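Local atomic coordinates of probable dipeptidase (Pseudomonas aeruginosa, PDB entry 3B40), a protein that probably acts as a metal-dependent dipeptidase of the membrane dipeptidase family, peptidase family M19, cleaving dipeptides. Residues Q95-Y99 / W153-G157. The protein carries 11 engineered substitutions. Numbering follows the deposited sequence.
Sequences QEIRY and WAARG
Trp153 slips the six-membered end of its indole between Gln95 and Tyr99, which lie one turn apart on the same flank of helix 87-108. Its CZ3 comes to 3.8 Å from Tyr99 CD1, an offset edge-to-face pair in which the indole supplies the edge and the phenol the face, the planes 71° apart. At the other end of that benzo edge, Trp153 CZ2 lies 3.9 Å from Gln95 OE1, with the amide tilted against the ring, and the aliphatic CB of Gln95 lies against the same atom. A large flat side chain suits this buried place, since it spans both neighbours and still reaches Ile67 and Met137 on the strands beneath. Those strands, 62-68 and 131-138, are parallel neighbours in the TIM-barrel-like sheet of the M19 family, and the contact joins two of the helices packed outside it. Arg156 then closes over the pair. Its chain bends at chi3 (75°), bringing the guanidinium tilted over one face of Tyr99 with NH2 nearest the ring, a cation-pi contact with Arg156 CZ 4.1 Å from the centroid of the Tyr99 ring, while NH1 sits above a face of the indole near its rim. The same group grips Glu96 end-on in a two-pronged salt bridge: Arg156 NH1 to Glu96 OE2 at 3.1 Å, almost straight and on the syn lone pair, and NH2 to OE1 at 3.2 Å. The two bonds hold carboxylate and guanidinium nearly coplanar, restraining both; only arginine offers two parallel N-H groups for this as well as a flat cation for the ring. A water links Arg156 NE to Tyr99 OH. Gly157 is the first residue to leave helical angles, in a Schellman motif, its N bonded to Ala154 O at 3.0 Å; lacking a CB to meet the carbonyl oxygen of Arg156, it adopts its positive phi of 124° without strain.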
loop_
_atom_site.group_PDB
_atom_site.type_symbol
_atom_site.label_atom_id
_atom_site.label_comp_id
_atom_site.label_asym_id
_atom_site.label_seq_id
_atom_site.Cartn_x
_atom_site.Cartn_y
_atom_site.Cartn_z
ATOM N N GLN A 95 15.742 2.069 4.531
ATOM C CA GLN A 95 15.328 3.204 3.679
ATOM C C GLN A 95 16.437 3.570 2.709
ATOM O O GLN A 95 16.182 3.801 1.527
ATOM C CB GLN A 95 15.004 4.460 4.484
ATOM C CG GLN A 95 13.848 4.394 5.470
ATOM C CD GLN A 95 13.637 5.750 6.117
ATOM O OE1 GLN A 95 14.555 6.304 6.749
ATOM N NE2 GLN A 95 12.437 6.298 5.971
ATOM N N GLU A 96 17.665 3.638 3.211
ATOM C CA GLU A 96 18.781 4.032 2.358
ATOM C C GLU A 96 19.031 3.009 1.228
ATOM O O GLU A 96 19.313 3.394 0.114
ATOM C CB GLU A 96 20.041 4.258 3.176
ATOM C CG GLU A 96 20.001 5.518 4.058
ATOM C CD GLU A 96 19.945 6.834 3.259
ATOM O OE1 GLU A 96 20.647 6.972 2.230
ATOM O OE2 GLU A 96 19.200 7.741 3.680
ATOM N N ILE A 97 18.945 1.718 1.550
ATOM C CA ILE A 97 19.040 0.652 0.569
ATOM C C ILE A 97 18.008 0.845 -0.531
ATOM O O ILE A 97 18.351 0.801 -1.719
ATOM C CB ILE A 97 18.933 -0.750 1.239
ATOM C CG1 ILE A 97 20.199 -0.991 2.096
ATOM C CG2 ILE A 97 18.747 -1.873 0.168
ATOM C CD1 ILE A 97 20.187 -2.236 2.887
ATOM N N ARG A 98 16.755 1.090 -0.142
ATOM C CA ARG A 98 15.670 1.249 -1.128
ATOM C C ARG A 98 15.883 2.462 -2.037
ATOM O O ARG A 98 15.664 2.387 -3.261
ATOM C CB ARG A 98 14.303 1.208 -0.443
ATOM C CG ARG A 98 13.937 -0.229 -0.060
ATOM C CD ARG A 98 12.684 -0.333 0.765
ATOM N NE ARG A 98 12.183 -1.699 0.744
ATOM C CZ ARG A 98 12.096 -2.485 1.816
ATOM N NH1 ARG A 98 11.643 -3.723 1.680
ATOM N NH2 ARG A 98 12.474 -2.036 3.022
ATOM N N TYR A 99 16.390 3.549 -1.453
ATOM C CA TYR A 99 16.779 4.733 -2.231
ATOM C C TYR A 99 17.880 4.439 -3.257
ATOM O O TYR A 99 17.829 4.908 -4.391
ATOM C CB TYR A 99 17.240 5.865 -1.292
ATOM C CG TYR A 99 17.545 7.147 -2.033
ATOM C CD1 TYR A 99 16.515 7.985 -2.457
ATOM C CD2 TYR A 99 18.857 7.521 -2.317
ATOM C CE1 TYR A 99 16.785 9.169 -3.137
ATOM C CE2 TYR A 99 19.135 8.712 -3.019
ATOM C CZ TYR A 99 18.090 9.513 -3.420
ATOM O OH TYR A 99 18.333 10.679 -4.097
ATOM N N TRP A 153 14.039 14.280 2.638
ATOM C CA TRP A 153 13.519 13.228 1.747
ATOM C C TRP A 153 12.773 13.764 0.517
ATOM O O TRP A 153 12.950 13.250 -0.591
ATOM C CB TRP A 153 12.701 12.203 2.526
ATOM C CG TRP A 153 13.555 11.147 3.283
ATOM C CD1 TRP A 153 13.681 11.013 4.640
ATOM C CD2 TRP A 153 14.331 10.073 2.702
ATOM N NE1 TRP A 153 14.513 9.952 4.941
ATOM C CE2 TRP A 153 14.915 9.350 3.773
ATOM C CE3 TRP A 153 14.597 9.666 1.383
ATOM C CZ2 TRP A 153 15.772 8.249 3.566
ATOM C CZ3 TRP A 153 15.440 8.561 1.166
ATOM C CH2 TRP A 153 16.015 7.861 2.260
ATOM N N ALA A 154 11.950 14.803 0.699
ATOM C CA ALA A 154 11.318 15.511 -0.420
ATOM C C ALA A 154 12.371 15.994 -1.431
ATOM O O ALA A 154 12.203 15.825 -2.657
ATOM C CB ALA A 154 10.517 16.705 0.107
ATOM N N ALA A 155 13.461 16.577 -0.919
ATOM C CA ALA A 155 14.539 17.100 -1.775
ATOM C C ALA A 155 15.192 15.994 -2.610
ATOM O O ALA A 155 15.595 16.221 -3.742
ATOM C CB ALA A 155 15.595 17.828 -0.931
ATOM N N ARG A 156 15.265 14.802 -2.041
ATOM C CA ARG A 156 15.802 13.621 -2.711
ATOM C C ARG A 156 14.816 12.935 -3.694
ATOM O O ARG A 156 15.203 12.024 -4.415
ATOM C CB ARG A 156 16.331 12.644 -1.648
ATOM C CG ARG A 156 17.434 13.304 -0.809
ATOM C CD ARG A 156 17.851 12.468 0.390
ATOM N NE ARG A 156 18.670 11.342 -0.037
ATOM C CZ ARG A 156 18.958 10.289 0.715
ATOM N NH1 ARG A 156 18.480 10.195 1.950
ATOM N NH2 ARG A 156 19.723 9.321 0.223
ATOM N N GLY A 157 13.559 13.383 -3.753
ATOM C CA GLY A 157 12.613 12.782 -4.696
ATOM C C GLY A 157 11.316 12.202 -4.167
ATOM O O GLY A 157 10.428 11.818 -4.951
HETATM O O HOH W 1 20.582 11.932 -2.536
#